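Local coordinates for uncharacterized protein (Staphylococcus aureus subsp. aureus, PDB 3QFK) that is of unknown function but joins a two-metal calcineurin-like phosphoesterase domain to a C-terminal domain of the 5'-nucleotidase family, at residues A[22-27]-A[262-267]; A[66-71]-A[242-247]; A[73-78]-A[108-113]; A[160-165]-A[202-207]. All coordinates share one frame; numbering follows the deposited sequence.

All four contacts belong to the calcineurin-like phosphoesterase part of the chain, whose two mixed sheets pack face to face. Interactions 1 and 2, with centres about 6 Å apart, bridge the sheets: strands 19-25 and 64-69 are neighbours in one, 259-264 and 242-244 in the other. Interaction 4 pairs two adjacent strands of the second sheet, its centre about 8 Å from that of interaction 2. Along the sequence, interaction 1 encloses the other three; interaction 2 encloses interactions 3 and 4, in series. Interaction 3, about 15 Å from interaction 1 between centres, joins loops instead of strands. D27, H247, N109 and H207, one from each contact, converge on the zinc and manganese ions.

Interaction 1. Residues A[22-27]-A[262-267]. With ZN (zinc ion), chain B.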
# COMPACT_ATOMS: atom_id res chain seq x y z
N PHE A 22 -11.81 0.52 22.30
CA PHE A 22 -10.64 0.27 21.50
C PHE A 22 -10.70 1.16 20.28
O PHE A 22 -11.64 1.07 19.50
CB PHE A 22 -10.60 -1.18 21.04
CG PHE A 22 -10.39 -2.18 22.14
CD1 PHE A 22 -11.46 -2.69 22.85
CD2 PHE A 22 -9.11 -2.63 22.44
CE1 PHE A 22 -11.27 -3.62 23.85
CE2 PHE A 22 -8.91 -3.58 23.44
CZ PHE A 22 -9.99 -4.07 24.15
N TYR A 23 -9.71 2.02 20.10
CA TYR A 23 -9.64 2.88 18.97
C TYR A 23 -8.54 2.40 18.06
O TYR A 23 -7.43 2.07 18.53
CB TYR A 23 -9.37 4.31 19.39
CG TYR A 23 -10.49 4.93 20.20
CD1 TYR A 23 -10.49 4.88 21.58
CD2 TYR A 23 -11.51 5.64 19.57
CE1 TYR A 23 -11.48 5.50 22.32
CE2 TYR A 23 -12.50 6.25 20.28
CZ TYR A 23 -12.47 6.18 21.67
OH TYR A 23 -13.45 6.74 22.40
N VAL A 24 -8.80 2.38 16.75
CA VAL A 24 -7.80 1.90 15.83
C VAL A 24 -7.67 2.73 14.57
O VAL A 24 -8.67 3.20 14.01
CB VAL A 24 -8.03 0.41 15.44
CG1 VAL A 24 -9.30 0.23 14.66
CG2 VAL A 24 -6.84 -0.14 14.61
N VAL A 25 -6.41 3.02 14.22
CA VAL A 25 -6.10 3.65 12.97
C VAL A 25 -5.29 2.62 12.20
O VAL A 25 -4.66 1.73 12.79
CB VAL A 25 -5.39 5.00 13.07
CG1 VAL A 25 -6.36 6.03 13.66
CG2 VAL A 25 -4.04 4.90 13.83
N SER A 26 -5.37 2.68 10.89
CA SER A 26 -4.62 1.76 10.06
C SER A 26 -4.23 2.44 8.78
O SER A 26 -4.88 3.37 8.33
CB SER A 26 -5.45 0.52 9.74
OG SER A 26 -4.69 -0.42 9.01
N ASP A 27 -3.14 1.97 8.20
CA ASP A 27 -2.67 2.47 6.94
C ASP A 27 -2.61 4.01 6.87
O ASP A 27 -3.06 4.62 5.90
CB ASP A 27 -3.54 1.91 5.82
CG ASP A 27 -3.49 0.41 5.73
OD1 ASP A 27 -2.67 -0.09 4.96
OD2 ASP A 27 -4.24 -0.28 6.46
N ILE A 262 -13.63 -4.72 12.10
CA ILE A 262 -13.31 -3.35 11.76
C ILE A 262 -12.17 -3.25 10.75
O ILE A 262 -11.20 -4.00 10.85
CB ILE A 262 -12.79 -2.60 13.01
CG1 ILE A 262 -13.89 -2.14 13.93
CG2 ILE A 262 -12.06 -1.31 12.58
CD1 ILE A 262 -14.40 -0.78 13.61
N GLN A 263 -12.32 -2.33 9.79
CA GLN A 263 -11.24 -1.96 8.86
C GLN A 263 -11.40 -0.42 8.71
O GLN A 263 -12.36 0.05 8.13
CB GLN A 263 -11.27 -2.71 7.52
CG GLN A 263 -9.94 -2.51 6.77
CD GLN A 263 -9.77 -3.36 5.53
OE1 GLN A 263 -9.37 -2.85 4.50
NE2 GLN A 263 -10.03 -4.66 5.63
N PRO A 264 -10.45 0.37 9.26
CA PRO A 264 -10.68 1.82 9.28
C PRO A 264 -10.06 2.65 8.17
O PRO A 264 -9.51 3.73 8.44
CB PRO A 264 -10.10 2.20 10.65
CG PRO A 264 -8.89 1.27 10.76
CD PRO A 264 -9.19 0.03 9.94
N GLY A 265 -10.13 2.18 6.93
CA GLY A 265 -9.67 2.97 5.80
C GLY A 265 -8.19 3.23 5.74
O GLY A 265 -7.37 2.33 6.05
N THR A 266 -7.85 4.45 5.35
CA THR A 266 -6.47 4.85 5.20
C THR A 266 -6.31 6.36 5.33
O THR A 266 -7.27 7.11 5.19
CB THR A 266 -5.94 4.38 3.79
OG1 THR A 266 -4.53 4.67 3.66
CG2 THR A 266 -6.74 5.06 2.64
N ARG A 267 -5.07 6.78 5.60
CA ARG A 267 -4.70 8.20 5.73
C ARG A 267 -5.43 9.00 6.84
O ARG A 267 -5.54 10.22 6.75
CB ARG A 267 -4.84 8.91 4.39
CG ARG A 267 -4.04 8.25 3.28
CD ARG A 267 -4.14 9.01 1.99
NE ARG A 267 -3.37 8.34 0.94
CZ ARG A 267 -3.17 8.83 -0.29
NH1 ARG A 267 -3.63 10.03 -0.61
NH2 ARG A 267 -2.46 8.14 -1.17
ZN ZN B . -1.60 0.29 3.07
O HOH W 1 -7.83 4.70 10.41
O HOH W 2 -7.01 -0.48 5.79
O HOH W 3 -0.69 0.19 0.84
O HOH W 4 -2.11 -1.76 2.02
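Two donors from the 262-267 segment grip the carbonyl oxygen of D27. The hydroxyl OG1 of T266 meets D27 O at 2.7 Å in the carbonyl plane, while R267 N, 3.0 Å from D27 O, comes from above that plane on an almost straight N-H...O line (175°). The D27 side chain leaves at a steep angle to this carbonyl, and its OD1 binds zinc at 2.2 Å. The second oxygen, OD2, accepts from S26 OG at 2.6 Å and from H247 N. One water gives hydrogen bonds to both D27 OD2 and G265 O, and another links S26 N to P264 O. This is the metal-bearing end of the calcineurin-like sandwich: strand 19-25 runs into the loop with the zinc ligands D27 and H29, and strand 259-264 from the other sheet ends beside it. Behind the loops the contact turns apolar. V24 CG1 sits between its own backbone N and carbonyl carbon (chi1 66°), which sends it to I262 CG2 at 3.8 Å. These two side chains overlap head to tail, whereas the compact ring of P264 crosses V24 at about a right angle and rests its CG on S26 CB at 3.7 Å. The positive phi of G265 favours glycine.

Interaction 2. Residues A[66-71]-A[242-247]; sequences FKIDNG and IFITGH. With MN (manganese (II) ion), chain C.
The flat carboxamide of N70 meets I244 over one face, where the methyl CG2 of I244 lies 3.9 Å from N70 CG. At the amide edge, ND2 lies 3.1 Å from T245 C and close to G246 N, a spot too tight for a side chain on residue 246, so glycine suits it. The amide arrives there because CG is anti to the backbone N (chi1 -165°), extending the group toward the other segment. The second flat group, the imidazole of H247, turns away from the 66-71 segment and binds manganese through ND1 at 2.5 Å; E226 holds its NE2, and H247 O accepts from a water that also binds the metal.

Deeper between the sheets, I68 and I244 meet end on, with I68 CD1 3.7 Å from I244 CD1. Long, branched isoleucines suit the gap between strands 64-69 and 242-244, which face each other from the two layers of the calcineurin-like sandwich. D69 OD1 accepts from G71 N at 3.1 Å, an Asx turn. The backbone angles of G71 are ones that only glycine adopts comfortably.

The buried amide has its polar needs met from elsewhere: T106 OG1 bonds to N70 OD1, and Y206 O accepts from ND2. Because Y206 O can only accept, it places ND2 on that side and so OD1 toward T106. The backbone oxygen of N70 accepts from H207 ND1, so this residue probably helps orient a manganese ligand as well as joining the two layers.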
# COMPACT_ATOMS: atom_id res chain seq x y z
N PHE A 66 -8.06 1.94 24.83
CA PHE A 66 -6.80 1.59 24.18
C PHE A 66 -6.74 2.18 22.79
O PHE A 66 -7.77 2.31 22.12
CB PHE A 66 -6.60 0.06 24.12
CG PHE A 66 -6.26 -0.54 25.46
CD1 PHE A 66 -7.22 -0.65 26.46
CD2 PHE A 66 -4.97 -0.97 25.73
CE1 PHE A 66 -6.89 -1.18 27.70
CE2 PHE A 66 -4.64 -1.49 26.95
CZ PHE A 66 -5.61 -1.59 27.95
N LYS A 67 -5.52 2.54 22.37
CA LYS A 67 -5.25 3.17 21.10
C LYS A 67 -4.26 2.27 20.35
O LYS A 67 -3.20 1.93 20.87
CB LYS A 67 -4.68 4.58 21.36
CG LYS A 67 -4.55 5.45 20.14
CD LYS A 67 -3.85 6.80 20.42
CE LYS A 67 -4.65 7.72 21.34
NZ LYS A 67 -3.95 9.07 21.53
N ILE A 68 -4.63 1.90 19.12
CA ILE A 68 -3.91 0.93 18.29
C ILE A 68 -3.64 1.39 16.89
O ILE A 68 -4.55 1.94 16.26
CB ILE A 68 -4.82 -0.31 18.08
CG1 ILE A 68 -5.24 -0.89 19.44
CG2 ILE A 68 -4.13 -1.34 17.18
CD1 ILE A 68 -6.32 -1.92 19.35
N ASP A 69 -2.41 1.17 16.39
CA ASP A 69 -2.08 1.46 14.99
C ASP A 69 -1.89 0.10 14.27
O ASP A 69 -1.07 -0.72 14.69
CB ASP A 69 -0.86 2.39 14.84
CG ASP A 69 -0.43 2.58 13.36
OD1 ASP A 69 0.22 1.65 12.81
OD2 ASP A 69 -0.69 3.66 12.76
N ASN A 70 -2.59 -0.11 13.17
CA ASN A 70 -2.57 -1.43 12.53
C ASN A 70 -1.70 -1.61 11.28
O ASN A 70 -2.05 -2.38 10.37
CB ASN A 70 -4.02 -1.87 12.28
CG ASN A 70 -4.14 -3.36 11.95
OD1 ASN A 70 -3.45 -4.21 12.54
ND2 ASN A 70 -5.04 -3.68 11.02
N GLY A 71 -0.56 -0.93 11.23
CA GLY A 71 0.40 -1.13 10.13
C GLY A 71 0.36 -0.17 8.95
O GLY A 71 -0.60 0.57 8.77
N ILE A 242 -12.98 -9.32 18.89
CA ILE A 242 -12.70 -8.16 18.04
C ILE A 242 -11.68 -8.57 16.96
O ILE A 242 -10.61 -9.11 17.29
CB ILE A 242 -12.13 -6.99 18.82
CG1 ILE A 242 -13.00 -6.64 20.04
CG2 ILE A 242 -11.99 -5.79 17.93
CD1 ILE A 242 -12.41 -5.53 20.91
N PHE A 243 -12.04 -8.34 15.69
CA PHE A 243 -11.16 -8.62 14.53
C PHE A 243 -10.82 -7.27 13.85
O PHE A 243 -11.66 -6.65 13.19
CB PHE A 243 -11.85 -9.59 13.55
CG PHE A 243 -10.90 -10.24 12.57
CD1 PHE A 243 -9.85 -11.03 13.02
CD2 PHE A 243 -11.08 -10.14 11.21
CE1 PHE A 243 -8.98 -11.64 12.13
CE2 PHE A 243 -10.21 -10.76 10.33
CZ PHE A 243 -9.17 -11.50 10.78
N ILE A 244 -9.59 -6.80 14.07
CA ILE A 244 -9.14 -5.52 13.53
C ILE A 244 -8.35 -5.85 12.29
O ILE A 244 -7.49 -6.72 12.34
CB ILE A 244 -8.28 -4.77 14.57
CG1 ILE A 244 -9.19 -4.25 15.68
CG2 ILE A 244 -7.49 -3.62 13.94
CD1 ILE A 244 -8.44 -3.72 16.89
N THR A 245 -8.69 -5.21 11.18
CA THR A 245 -8.02 -5.46 9.91
C THR A 245 -7.54 -4.18 9.24
O THR A 245 -7.83 -3.05 9.70
CB THR A 245 -8.96 -6.25 8.94
OG1 THR A 245 -10.14 -5.48 8.65
CG2 THR A 245 -9.37 -7.56 9.57
N GLY A 246 -6.79 -4.34 8.16
CA GLY A 246 -6.26 -3.20 7.41
C GLY A 246 -5.85 -3.69 6.05
O GLY A 246 -6.48 -4.59 5.51
N HIS A 247 -4.80 -3.09 5.50
CA HIS A 247 -4.19 -3.49 4.23
C HIS A 247 -4.97 -3.15 2.94
O HIS A 247 -4.39 -2.67 1.98
CB HIS A 247 -3.84 -4.99 4.24
CG HIS A 247 -3.10 -5.45 3.02
ND1 HIS A 247 -1.86 -4.95 2.69
CD2 HIS A 247 -3.41 -6.37 2.07
CE1 HIS A 247 -1.44 -5.53 1.57
NE2 HIS A 247 -2.36 -6.40 1.18
MN MN C . -0.60 -3.01 3.53
O HOH W 4 -2.11 -1.76 2.02

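Interaction 3. Residues A[73-78]-A[108-113]; sequences FLQGSP and GNHEFN. With MN (manganese (II) ion), chain C; AKG (2-oxoglutaric acid), chain D.
E111 OE1 accepts from two successive backbone amides across the contact, F73 N at 2.8 Å and L74 N at 3.0 Å, both reaching it from the same face of the carboxylate. The carboxylate also stacks on the F73 ring, the planes 17° apart, with E111 CD 3.5 Å from F73 CE2. A bend at chi2 (68°) brings the glutamate back to this place, and its other oxygen, OE2, receives G108 N and D72 N. Glutamate thus serves four amides with two oxygens, tying together the two loops that carry metal ligands. The run G108-N109-H110-E111 is the GNH(E/D) signature of calcineurin-like phosphoesterases, in which G108 leads into a short 3-10 segment, N109-F112: N109 OD1 binds manganese at 2.1 Å, and H110 points its NE2 at O2 of 2-oxoglutaric acid, 3.2 Å away. N113 helps set the H110 ring, its OD1 accepting from H110 ND1 at 2.8 Å, in the plane of the ring and nearly straight. Q75 crosses H110 at a slant, its amide plane 25° from the ring's, and its CD is 3.4 Å from N113 OD1. Farther out, D72 OD1 takes H110 N, E171 holds N113 ND2, and Q75 O accepts from the zinc ligand H29.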
# COMPACT_ATOMS: atom_id res chain seq x y z
N PHE A 73 2.54 2.35 8.48
CA PHE A 73 2.73 3.65 9.08
C PHE A 73 4.06 4.32 8.71
O PHE A 73 4.22 5.53 8.88
CB PHE A 73 2.66 3.54 10.63
CG PHE A 73 3.80 2.74 11.25
CD1 PHE A 73 5.01 3.35 11.57
CD2 PHE A 73 3.66 1.39 11.50
CE1 PHE A 73 6.06 2.62 12.13
CE2 PHE A 73 4.71 0.65 12.08
CZ PHE A 73 5.91 1.27 12.38
N LEU A 74 4.99 3.55 8.16
CA LEU A 74 6.34 4.06 7.92
C LEU A 74 6.66 4.58 6.52
O LEU A 74 7.69 5.20 6.34
CB LEU A 74 7.32 2.93 8.30
CG LEU A 74 8.81 3.17 8.47
CD1 LEU A 74 9.08 4.25 9.49
CD2 LEU A 74 9.50 1.85 8.90
N GLN A 75 5.77 4.35 5.57
CA GLN A 75 5.96 4.75 4.18
C GLN A 75 4.63 5.14 3.53
O GLN A 75 3.58 4.64 3.91
CB GLN A 75 6.57 3.56 3.39
CG GLN A 75 6.81 3.79 1.88
CD GLN A 75 5.57 3.64 1.01
OE1 GLN A 75 4.58 3.02 1.41
NE2 GLN A 75 5.62 4.17 -0.20
N GLY A 76 4.71 6.02 2.54
CA GLY A 76 3.55 6.37 1.75
C GLY A 76 3.43 7.80 1.30
O GLY A 76 3.28 8.08 0.12
N SER A 77 3.54 8.73 2.24
CA SER A 77 3.34 10.11 1.91
C SER A 77 4.62 10.79 1.52
O SER A 77 5.71 10.26 1.76
CB SER A 77 2.78 10.84 3.13
OG SER A 77 3.79 10.95 4.10
N PRO A 78 4.49 11.99 0.93
CA PRO A 78 5.64 12.81 0.61
C PRO A 78 6.44 13.17 1.87
O PRO A 78 7.63 13.42 1.77
CB PRO A 78 5.01 14.06 -0.02
CG PRO A 78 3.68 13.56 -0.57
CD PRO A 78 3.23 12.57 0.41
N GLY A 108 2.83 -3.59 8.95
CA GLY A 108 2.22 -3.70 7.62
C GLY A 108 3.30 -4.06 6.61
O GLY A 108 4.48 -4.03 6.94
N ASN A 109 2.93 -4.43 5.37
CA ASN A 109 3.93 -4.75 4.35
C ASN A 109 4.89 -3.59 4.04
O ASN A 109 6.07 -3.80 3.75
CB ASN A 109 3.31 -5.26 3.03
CG ASN A 109 2.23 -4.33 2.50
OD1 ASN A 109 1.25 -4.05 3.19
ND2 ASN A 109 2.39 -3.88 1.25
N HIS A 110 4.38 -2.36 4.09
CA HIS A 110 5.21 -1.20 3.78
C HIS A 110 6.30 -0.87 4.82
O HIS A 110 7.22 -0.12 4.49
CB HIS A 110 4.37 0.01 3.38
CG HIS A 110 3.69 -0.17 2.06
ND1 HIS A 110 4.35 -0.06 0.86
CD2 HIS A 110 2.41 -0.50 1.75
CE1 HIS A 110 3.51 -0.29 -0.14
NE2 HIS A 110 2.32 -0.58 0.38
N GLU A 111 6.24 -1.46 6.01
CA GLU A 111 7.31 -1.25 7.00
C GLU A 111 8.69 -1.83 6.58
O GLU A 111 9.70 -1.54 7.22
CB GLU A 111 6.93 -1.82 8.36
CG GLU A 111 6.20 -0.82 9.27
CD GLU A 111 4.84 -0.47 8.77
OE1 GLU A 111 4.71 0.60 8.13
OE2 GLU A 111 3.92 -1.29 8.97
N PHE A 112 8.70 -2.65 5.53
CA PHE A 112 9.94 -3.27 5.02
C PHE A 112 10.53 -2.55 3.77
O PHE A 112 11.64 -2.88 3.32
CB PHE A 112 9.67 -4.75 4.67
CG PHE A 112 9.27 -5.58 5.86
CD1 PHE A 112 7.94 -5.66 6.26
CD2 PHE A 112 10.23 -6.27 6.61
CE1 PHE A 112 7.56 -6.40 7.38
CE2 PHE A 112 9.87 -7.01 7.73
CZ PHE A 112 8.54 -7.09 8.11
N ASN A 113 9.80 -1.56 3.24
CA ASN A 113 10.21 -0.84 2.03
C ASN A 113 11.62 -0.21 2.06
O ASN A 113 12.19 -0.01 1.02
CB ASN A 113 9.21 0.27 1.67
CG ASN A 113 7.92 -0.25 1.00
OD1 ASN A 113 7.03 0.55 0.70
ND2 ASN A 113 7.83 -1.55 0.73
MN MN C . -0.60 -3.01 3.53
C1 AKG D . 0.84 -0.69 -3.04
O1 AKG D . 0.15 0.32 -3.28
O2 AKG D . 0.55 -1.46 -2.10
C2 AKG D . 2.03 -0.98 -3.85
O5 AKG D . 2.85 -1.76 -3.40
C3 AKG D . 2.26 -0.33 -5.20
C4 AKG D . 3.01 -1.24 -6.19
C5 AKG D . 4.27 -0.58 -6.71
O3 AKG D . 4.39 -0.37 -7.93
O4 AKG D . 5.16 -0.28 -5.89
O HOH W 4 -2.11 -1.76 2.02

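Interaction 4. Residues A[160-165]-A[202-207]; sequences IGLTTQ and IVVCYH. With MN (manganese (II) ion), chain C.
Backbone hydrogen bonds join I160-T164 to V203-H207 as neighbouring parallel strands, their axes 16° apart. I160 uses both its groups, N to V203 O and O to C205 N (2.9 Å); L162 repeats the pattern with C205 O (2.8 Å) and H207 N. The ladder closes where T164 N meets H207 O at 3.0 Å. Between these bonds lie CA-H...O contacts, such as G161 CA to C205 O at 3.3 Å.

Apolar contacts line the face that bears I160, L162, V204 and Y206. I160 and V204 run alongside each other, with their CG2 methyls 3.9 Å apart. L162 CB touches Y206 CD1, also at 3.9 Å, while L162 O lies at the edge of the tyrosine ring. A tyrosine suits this buried place: its ring packs against the strand while its OH finds polar partners in E228 N and a water held by Q165 N.

Metal binding belongs to the opposite face. Extended away from its own backbone N (chi1 -172°), the H207 ring carries NE2 to manganese at 2.4 Å, its other nitrogen being turned to N70.

The two strands are linked by a beta-alpha-beta crossover through helix 184-198, which packs on I160 and Y206. Helix 229-236 places M232 against L162, V204 and Y206, and strand 242-244 continues the sheet beyond 201-207.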
# COMPACT_ATOMS: atom_id res chain seq x y z
N ILE A 160 -3.40 -10.55 19.74
CA ILE A 160 -2.39 -11.12 18.86
C ILE A 160 -2.25 -10.28 17.57
O ILE A 160 -3.24 -9.93 16.94
CB ILE A 160 -2.66 -12.60 18.54
CG1 ILE A 160 -1.54 -13.16 17.66
CG2 ILE A 160 -4.02 -12.80 17.91
CD1 ILE A 160 -1.57 -14.71 17.55
N GLY A 161 -1.01 -9.96 17.22
CA GLY A 161 -0.69 -9.18 16.04
C GLY A 161 -0.23 -10.10 14.93
O GLY A 161 0.57 -10.98 15.16
N LEU A 162 -0.77 -9.89 13.73
CA LEU A 162 -0.45 -10.73 12.56
C LEU A 162 -0.32 -9.86 11.33
O LEU A 162 -0.98 -8.83 11.24
CB LEU A 162 -1.54 -11.77 12.31
CG LEU A 162 -1.76 -12.82 13.39
CD1 LEU A 162 -3.13 -13.51 13.27
CD2 LEU A 162 -0.61 -13.81 13.38
N THR A 163 0.48 -10.30 10.37
CA THR A 163 0.71 -9.54 9.15
C THR A 163 0.54 -10.41 7.91
O THR A 163 0.80 -11.60 7.97
CB THR A 163 2.15 -9.01 9.13
OG1 THR A 163 2.42 -8.31 10.35
CG2 THR A 163 2.37 -8.08 7.92
N THR A 164 0.10 -9.81 6.81
CA THR A 164 -0.05 -10.54 5.53
C THR A 164 1.25 -11.29 5.19
O THR A 164 2.36 -10.72 5.25
CB THR A 164 -0.51 -9.62 4.34
OG1 THR A 164 -0.52 -10.37 3.11
CG2 THR A 164 0.41 -8.37 4.19
N GLN A 165 1.12 -12.56 4.84
CA GLN A 165 2.27 -13.40 4.50
C GLN A 165 2.83 -13.14 3.09
O GLN A 165 3.88 -13.67 2.75
CB GLN A 165 1.86 -14.89 4.57
CG GLN A 165 0.80 -15.29 3.51
CD GLN A 165 0.34 -16.73 3.61
OE1 GLN A 165 1.14 -17.64 3.81
NE2 GLN A 165 -0.96 -16.94 3.40
N ILE A 202 -10.64 -12.15 23.25
CA ILE A 202 -9.55 -12.22 22.28
C ILE A 202 -9.65 -11.15 21.18
O ILE A 202 -10.67 -11.02 20.49
CB ILE A 202 -9.46 -13.61 21.63
CG1 ILE A 202 -9.07 -14.64 22.70
CG2 ILE A 202 -8.45 -13.59 20.50
CD1 ILE A 202 -9.05 -16.07 22.23
N VAL A 203 -8.58 -10.39 21.03
CA VAL A 203 -8.50 -9.37 20.01
C VAL A 203 -7.43 -9.79 19.00
O VAL A 203 -6.30 -10.08 19.38
CB VAL A 203 -8.11 -8.00 20.61
CG1 VAL A 203 -7.99 -6.91 19.50
CG2 VAL A 203 -9.11 -7.59 21.73
N VAL A 204 -7.81 -9.88 17.73
CA VAL A 204 -6.86 -10.17 16.67
C VAL A 204 -6.66 -8.88 15.86
O VAL A 204 -7.64 -8.26 15.44
CB VAL A 204 -7.39 -11.24 15.73
CG1 VAL A 204 -6.41 -11.47 14.56
CG2 VAL A 204 -7.65 -12.54 16.49
N CYS A 205 -5.40 -8.48 15.69
CA CYS A 205 -5.03 -7.30 14.91
C CYS A 205 -4.20 -7.81 13.76
O CYS A 205 -3.04 -8.20 13.93
CB CYS A 205 -4.22 -6.28 15.73
SG CYS A 205 -5.15 -5.53 17.08
N TYR A 206 -4.82 -7.83 12.59
CA TYR A 206 -4.25 -8.38 11.38
C TYR A 206 -4.08 -7.34 10.32
O TYR A 206 -5.05 -6.69 9.93
CB TYR A 206 -5.22 -9.47 10.89
CG TYR A 206 -4.92 -10.11 9.56
CD1 TYR A 206 -3.63 -10.57 9.25
CD2 TYR A 206 -5.94 -10.35 8.63
CE1 TYR A 206 -3.36 -11.21 8.01
CE2 TYR A 206 -5.69 -10.99 7.40
CZ TYR A 206 -4.40 -11.42 7.11
OH TYR A 206 -4.15 -12.04 5.91
N HIS A 207 -2.83 -7.12 9.89
CA HIS A 207 -2.59 -6.23 8.80
C HIS A 207 -2.80 -7.04 7.51
O HIS A 207 -1.84 -7.50 6.87
CB HIS A 207 -1.21 -5.61 8.77
CG HIS A 207 -1.11 -4.56 7.72
ND1 HIS A 207 -1.54 -3.27 7.94
CD2 HIS A 207 -0.80 -4.64 6.40
CE1 HIS A 207 -1.42 -2.58 6.82
NE2 HIS A 207 -0.98 -3.39 5.87
MN MN C . -0.60 -3.01 3.53
O HOH W 5 -1.88 -13.27 4.97
O HOH W 4 -2.11 -1.76 2.02